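Local coordinates for protein abietadiene synthase, chloroplastic (Abies grandis, PDB 3S9V) that belongs to the terpene synthase family, a group of largely alpha-helical enzymes, and is a chloroplast enzyme, at residues G150-F155 against E184-R189; T134-M139 against P174-I179. All coordinates share one frame; numbering follows the deposited sequence.

Contact 1. Residues G150-F155 against E184-R189; sequences GFEIVF and EAKLKR
The first turn of helix 151-164 faces the last turn of helix 174-187, with the CA atoms of Ile153 and Lys186 8.2 Å apart, too far for the backbones themselves to meet. One long side chain crosses most of that gap. Lys186 has CG anti to the backbone N (chi1 -169°) and every later torsion near 180°, which makes a straight rod whose ammonium end arrives beside helix 151-164. There NZ sits 4.0 Å from Glu152 CB and 4.3 Å from Ile153 CG1, so the lysine meets the root of the glutamate and the flank of the isoleucine. The Glu152 chain, extended beyond CG, crosses the lysine at about a right angle. Its OE1 stays 4.1 Å from Lys186 NZ, near enough for attraction but beyond a salt bridge; the true salt bridge of this carboxylate is from OE2 to Lys182, one turn earlier on the lysine's own helix. Glu152 thus lies close to two positive charges of helix 174-187, which would tend to favour its ionised form. The same helix also reaches across through Arg183, whose NE is hydrogen-bonded to Ile153 O. Gly150 sits at the N-cap, and its O accepts from both Ile153 N and Val154 N as the helix begins. Phe151 points away from helix end 184-189, with Phe155 CB set over the centre of one face of its ring. The start of helix 151-164 thus meets the C-terminal turn of helix 174-187 in an all-helical lobe, consistent with the gamma domain of a three-domain plant terpene synthase.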
# COMPACT_ATOMS: atom_id res chain seq x y z
N GLY A 150 -9.06 -21.52 -14.66
CA GLY A 150 -9.78 -22.75 -14.98
C GLY A 150 -10.00 -23.00 -16.46
O GLY A 150 -10.78 -23.90 -16.81
N PHE A 151 -9.32 -22.25 -17.32
CA PHE A 151 -9.49 -22.41 -18.76
C PHE A 151 -9.34 -23.84 -19.25
O PHE A 151 -10.22 -24.37 -19.93
CB PHE A 151 -8.51 -21.55 -19.55
CG PHE A 151 -8.76 -21.56 -21.04
CD1 PHE A 151 -9.74 -20.75 -21.60
CD2 PHE A 151 -8.04 -22.41 -21.87
CE1 PHE A 151 -10.00 -20.76 -22.97
CE2 PHE A 151 -8.29 -22.44 -23.25
CZ PHE A 151 -9.27 -21.61 -23.80
N GLU A 152 -8.22 -24.46 -18.89
CA GLU A 152 -7.92 -25.82 -19.31
C GLU A 152 -8.87 -26.88 -18.76
O GLU A 152 -8.84 -28.04 -19.17
CB GLU A 152 -6.46 -26.15 -18.96
CG GLU A 152 -5.48 -25.29 -19.77
CD GLU A 152 -4.01 -25.63 -19.51
OE1 GLU A 152 -3.53 -25.42 -18.37
OE2 GLU A 152 -3.34 -26.09 -20.46
N ILE A 153 -9.73 -26.49 -17.84
CA ILE A 153 -10.70 -27.43 -17.29
C ILE A 153 -12.03 -27.22 -17.99
O ILE A 153 -12.66 -28.14 -18.49
CB ILE A 153 -10.89 -27.21 -15.78
CG1 ILE A 153 -9.74 -27.88 -15.02
CG2 ILE A 153 -12.24 -27.74 -15.34
CD1 ILE A 153 -9.83 -27.70 -13.50
N VAL A 154 -12.44 -25.96 -18.03
CA VAL A 154 -13.70 -25.55 -18.61
C VAL A 154 -13.81 -25.50 -20.14
O VAL A 154 -14.84 -25.85 -20.71
CB VAL A 154 -14.09 -24.18 -18.00
CG1 VAL A 154 -15.11 -23.50 -18.85
CG2 VAL A 154 -14.61 -24.39 -16.56
N PHE A 155 -12.75 -25.09 -20.82
CA PHE A 155 -12.81 -25.00 -22.28
C PHE A 155 -12.92 -26.35 -23.00
O PHE A 155 -13.73 -26.51 -23.91
CB PHE A 155 -11.61 -24.20 -22.81
CG PHE A 155 -11.67 -23.93 -24.29
CD1 PHE A 155 -12.65 -23.11 -24.82
CD2 PHE A 155 -10.73 -24.49 -25.14
CE1 PHE A 155 -12.70 -22.84 -26.19
CE2 PHE A 155 -10.77 -24.23 -26.51
CZ PHE A 155 -11.75 -23.40 -27.04
N GLU A 184 -7.84 -34.20 -19.95
CA GLU A 184 -8.07 -35.57 -19.52
C GLU A 184 -6.96 -36.05 -18.59
O GLU A 184 -7.22 -36.74 -17.61
CB GLU A 184 -8.17 -36.50 -20.72
CG GLU A 184 -9.07 -37.69 -20.48
CD GLU A 184 -10.54 -37.31 -20.50
OE1 GLU A 184 -11.38 -38.11 -20.02
OE2 GLU A 184 -10.86 -36.22 -21.02
N ALA A 185 -5.72 -35.68 -18.90
CA ALA A 185 -4.57 -36.07 -18.09
C ALA A 185 -4.49 -35.24 -16.81
O ALA A 185 -3.68 -35.52 -15.93
CB ALA A 185 -3.29 -35.91 -18.89
N LYS A 186 -5.33 -34.22 -16.73
CA LYS A 186 -5.36 -33.34 -15.56
C LYS A 186 -6.43 -33.82 -14.59
O LYS A 186 -6.25 -33.78 -13.38
CB LYS A 186 -5.65 -31.90 -16.01
CG LYS A 186 -5.44 -30.83 -14.94
CD LYS A 186 -5.59 -29.44 -15.55
CE LYS A 186 -5.40 -28.34 -14.52
NZ LYS A 186 -5.56 -26.98 -15.12
N LEU A 187 -7.55 -34.29 -15.13
CA LEU A 187 -8.64 -34.78 -14.31
C LEU A 187 -8.22 -36.03 -13.53
O LEU A 187 -8.43 -36.10 -12.32
CB LEU A 187 -9.86 -35.10 -15.18
CG LEU A 187 -10.94 -34.01 -15.31
CD1 LEU A 187 -10.33 -32.61 -15.35
CD2 LEU A 187 -11.74 -34.30 -16.58
N LYS A 188 -7.63 -36.99 -14.22
CA LYS A 188 -7.18 -38.23 -13.59
C LYS A 188 -6.04 -37.98 -12.61
O LYS A 188 -5.57 -38.90 -11.94
CB LYS A 188 -6.72 -39.25 -14.64
CG LYS A 188 -7.83 -39.69 -15.59
CD LYS A 188 -7.31 -40.68 -16.63
CE LYS A 188 -8.43 -41.11 -17.58
NZ LYS A 188 -7.96 -42.02 -18.66
N ARG A 189 -5.60 -36.73 -12.53
CA ARG A 189 -4.50 -36.36 -11.66
C ARG A 189 -4.96 -35.54 -10.46
O ARG A 189 -4.14 -35.14 -9.62
CB ARG A 189 -3.46 -35.60 -12.49
CG ARG A 189 -2.12 -35.38 -11.84
CD ARG A 189 -1.14 -34.84 -12.86
NE ARG A 189 -1.67 -33.66 -13.54
CZ ARG A 189 -1.15 -33.13 -14.64
NH1 ARG A 189 -0.07 -33.66 -15.20
NH2 ARG A 189 -1.71 -32.05 -15.18

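Contact 2. Residues T134-M139 against P174-I179; sequences TQAGKM and PFLKQI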
# COMPACT_ATOMS: atom_id res chain seq x y z
N THR A 134 -11.90 -18.87 -36.98
CA THR A 134 -10.81 -17.99 -37.36
C THR A 134 -9.85 -17.78 -36.20
O THR A 134 -8.63 -17.81 -36.36
CB THR A 134 -11.31 -16.62 -37.83
OG1 THR A 134 -12.28 -16.79 -38.88
CG2 THR A 134 -10.15 -15.79 -38.36
N GLN A 135 -10.41 -17.57 -35.01
CA GLN A 135 -9.61 -17.36 -33.82
C GLN A 135 -8.90 -18.64 -33.36
O GLN A 135 -7.79 -18.58 -32.84
CB GLN A 135 -10.48 -16.82 -32.69
CG GLN A 135 -9.70 -16.50 -31.43
CD GLN A 135 -8.65 -15.44 -31.68
OE1 GLN A 135 -8.97 -14.29 -31.98
NE2 GLN A 135 -7.38 -15.83 -31.56
N ALA A 136 -9.54 -19.79 -33.56
CA ALA A 136 -8.94 -21.05 -33.13
C ALA A 136 -7.62 -21.32 -33.86
O ALA A 136 -6.71 -21.92 -33.29
CB ALA A 136 -9.92 -22.21 -33.35
N GLY A 137 -7.53 -20.87 -35.11
CA GLY A 137 -6.32 -21.08 -35.89
C GLY A 137 -5.19 -20.09 -35.65
O GLY A 137 -4.14 -20.20 -36.27
N LYS A 138 -5.39 -19.14 -34.75
CA LYS A 138 -4.36 -18.13 -34.44
C LYS A 138 -3.91 -18.18 -32.98
O LYS A 138 -3.19 -17.29 -32.52
CB LYS A 138 -4.89 -16.73 -34.75
CG LYS A 138 -5.29 -16.50 -36.20
CD LYS A 138 -5.63 -15.04 -36.47
CE LYS A 138 -6.82 -14.57 -35.64
NZ LYS A 138 -7.26 -13.19 -36.02
N MET A 139 -4.33 -19.22 -32.27
CA MET A 139 -3.99 -19.37 -30.86
C MET A 139 -2.50 -19.51 -30.57
O MET A 139 -2.07 -19.37 -29.42
CB MET A 139 -4.75 -20.56 -30.27
CG MET A 139 -6.26 -20.34 -30.20
SD MET A 139 -6.71 -18.74 -29.46
CE MET A 139 -6.28 -19.01 -27.77
N PRO A 174 -4.31 -28.74 -33.90
CA PRO A 174 -3.47 -29.18 -32.78
C PRO A 174 -3.92 -28.57 -31.46
O PRO A 174 -4.18 -29.29 -30.50
CB PRO A 174 -2.08 -28.73 -33.21
CG PRO A 174 -2.12 -28.95 -34.68
CD PRO A 174 -3.48 -28.37 -35.06
N PHE A 175 -4.03 -27.24 -31.42
CA PHE A 175 -4.44 -26.55 -30.20
C PHE A 175 -5.68 -27.16 -29.53
O PHE A 175 -5.68 -27.44 -28.34
CB PHE A 175 -4.71 -25.08 -30.48
CG PHE A 175 -5.23 -24.33 -29.28
CD1 PHE A 175 -4.39 -24.03 -28.21
CD2 PHE A 175 -6.57 -23.95 -29.20
CE1 PHE A 175 -4.88 -23.37 -27.08
CE2 PHE A 175 -7.07 -23.30 -28.07
CZ PHE A 175 -6.22 -23.01 -27.01
N LEU A 176 -6.75 -27.34 -30.31
CA LEU A 176 -7.99 -27.87 -29.77
C LEU A 176 -7.92 -29.35 -29.45
O LEU A 176 -8.47 -29.80 -28.43
CB LEU A 176 -9.13 -27.59 -30.74
CG LEU A 176 -9.36 -26.08 -30.90
CD1 LEU A 176 -10.45 -25.81 -31.93
CD2 LEU A 176 -9.73 -25.49 -29.54
N LYS A 177 -7.25 -30.12 -30.30
CA LYS A 177 -7.14 -31.55 -30.06
C LYS A 177 -6.27 -31.83 -28.84
O LYS A 177 -6.58 -32.70 -28.03
CB LYS A 177 -6.54 -32.27 -31.28
CG LYS A 177 -6.49 -33.78 -31.09
CD LYS A 177 -5.62 -34.47 -32.13
CE LYS A 177 -5.48 -35.96 -31.79
NZ LYS A 177 -4.52 -36.66 -32.68
N GLN A 178 -5.19 -31.08 -28.70
CA GLN A 178 -4.27 -31.26 -27.58
C GLN A 178 -4.75 -30.70 -26.24
O GLN A 178 -4.33 -31.19 -25.19
CB GLN A 178 -2.91 -30.66 -27.93
CG GLN A 178 -2.08 -31.52 -28.86
CD GLN A 178 -1.03 -30.72 -29.61
OE1 GLN A 178 -0.41 -29.82 -29.04
NE2 GLN A 178 -0.83 -31.04 -30.88
N ILE A 179 -5.61 -29.69 -26.25
CA ILE A 179 -6.06 -29.16 -24.97
C ILE A 179 -7.04 -30.14 -24.33
O ILE A 179 -7.15 -30.22 -23.11
CB ILE A 179 -6.70 -27.77 -25.12
CG1 ILE A 179 -6.70 -27.06 -23.77
CG2 ILE A 179 -8.12 -27.89 -25.64
CD1 ILE A 179 -7.13 -25.62 -23.84
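Met139 sits over one face of the Phe175 ring with its CB, rather than its sulfur, almost exactly above the middle. That CB is 3.9 Å from the ring centroid and only 9° off the ring normal, a CH-pi contact. Further out on the side chain, CG lies 3.7 Å from Phe175 CE2. The methionine then bends at chi2 and again at chi3, so that it curls over the ring instead of running off it, and CE ends 4.1 Å from Phe175 CZ. SD is lifted higher, 5.2 Å from the centroid and 26° off the normal, an oblique Met-aromatic contact. The sulfur also takes a weak hydrogen bond from Gln135 NE2, 3.7 Å away. The setting is an all-helical lobe, consistent with the gamma domain of plant terpene synthases, where the exit of helix 122-136 is packed on the first turn of helix 174-187. Phe175 carries CG anti to its N (chi1 176°), which swings the ring toward the methionine; Arg147 also touches this phenylalanine. Beside the aromatic pair lies a smaller apolar touch, Ala136 CB against Leu176 CD1 at 3.9 Å, the CA atoms of these two residues being 7.7 Å apart. Helix 101-117 closes over the methionine through Tyr102 and Ile105.

How the contacts relate
Following the chain from the N terminus, the end of helix 122-136 comes first, then the start of helix 151-164, then the two ends of helix 174-187 in turn. Contact 2 closes a loop of 34 intervening residues and contact 1 one of 28, and since their segments alternate the two loops cross. Helix 174-187 is shared: its first turn receives the end of helix 122-136 and the residues just after it, and its last turn the start of helix 151-164. The centres are about 16 Å apart, yet the segments touch, with Phe151 CE2 3.4 Å from Ile179 CD1 and Phe155 CE2 3.4 Å from Leu176 CD2. Three successive helices of one lobe are thereby tied together.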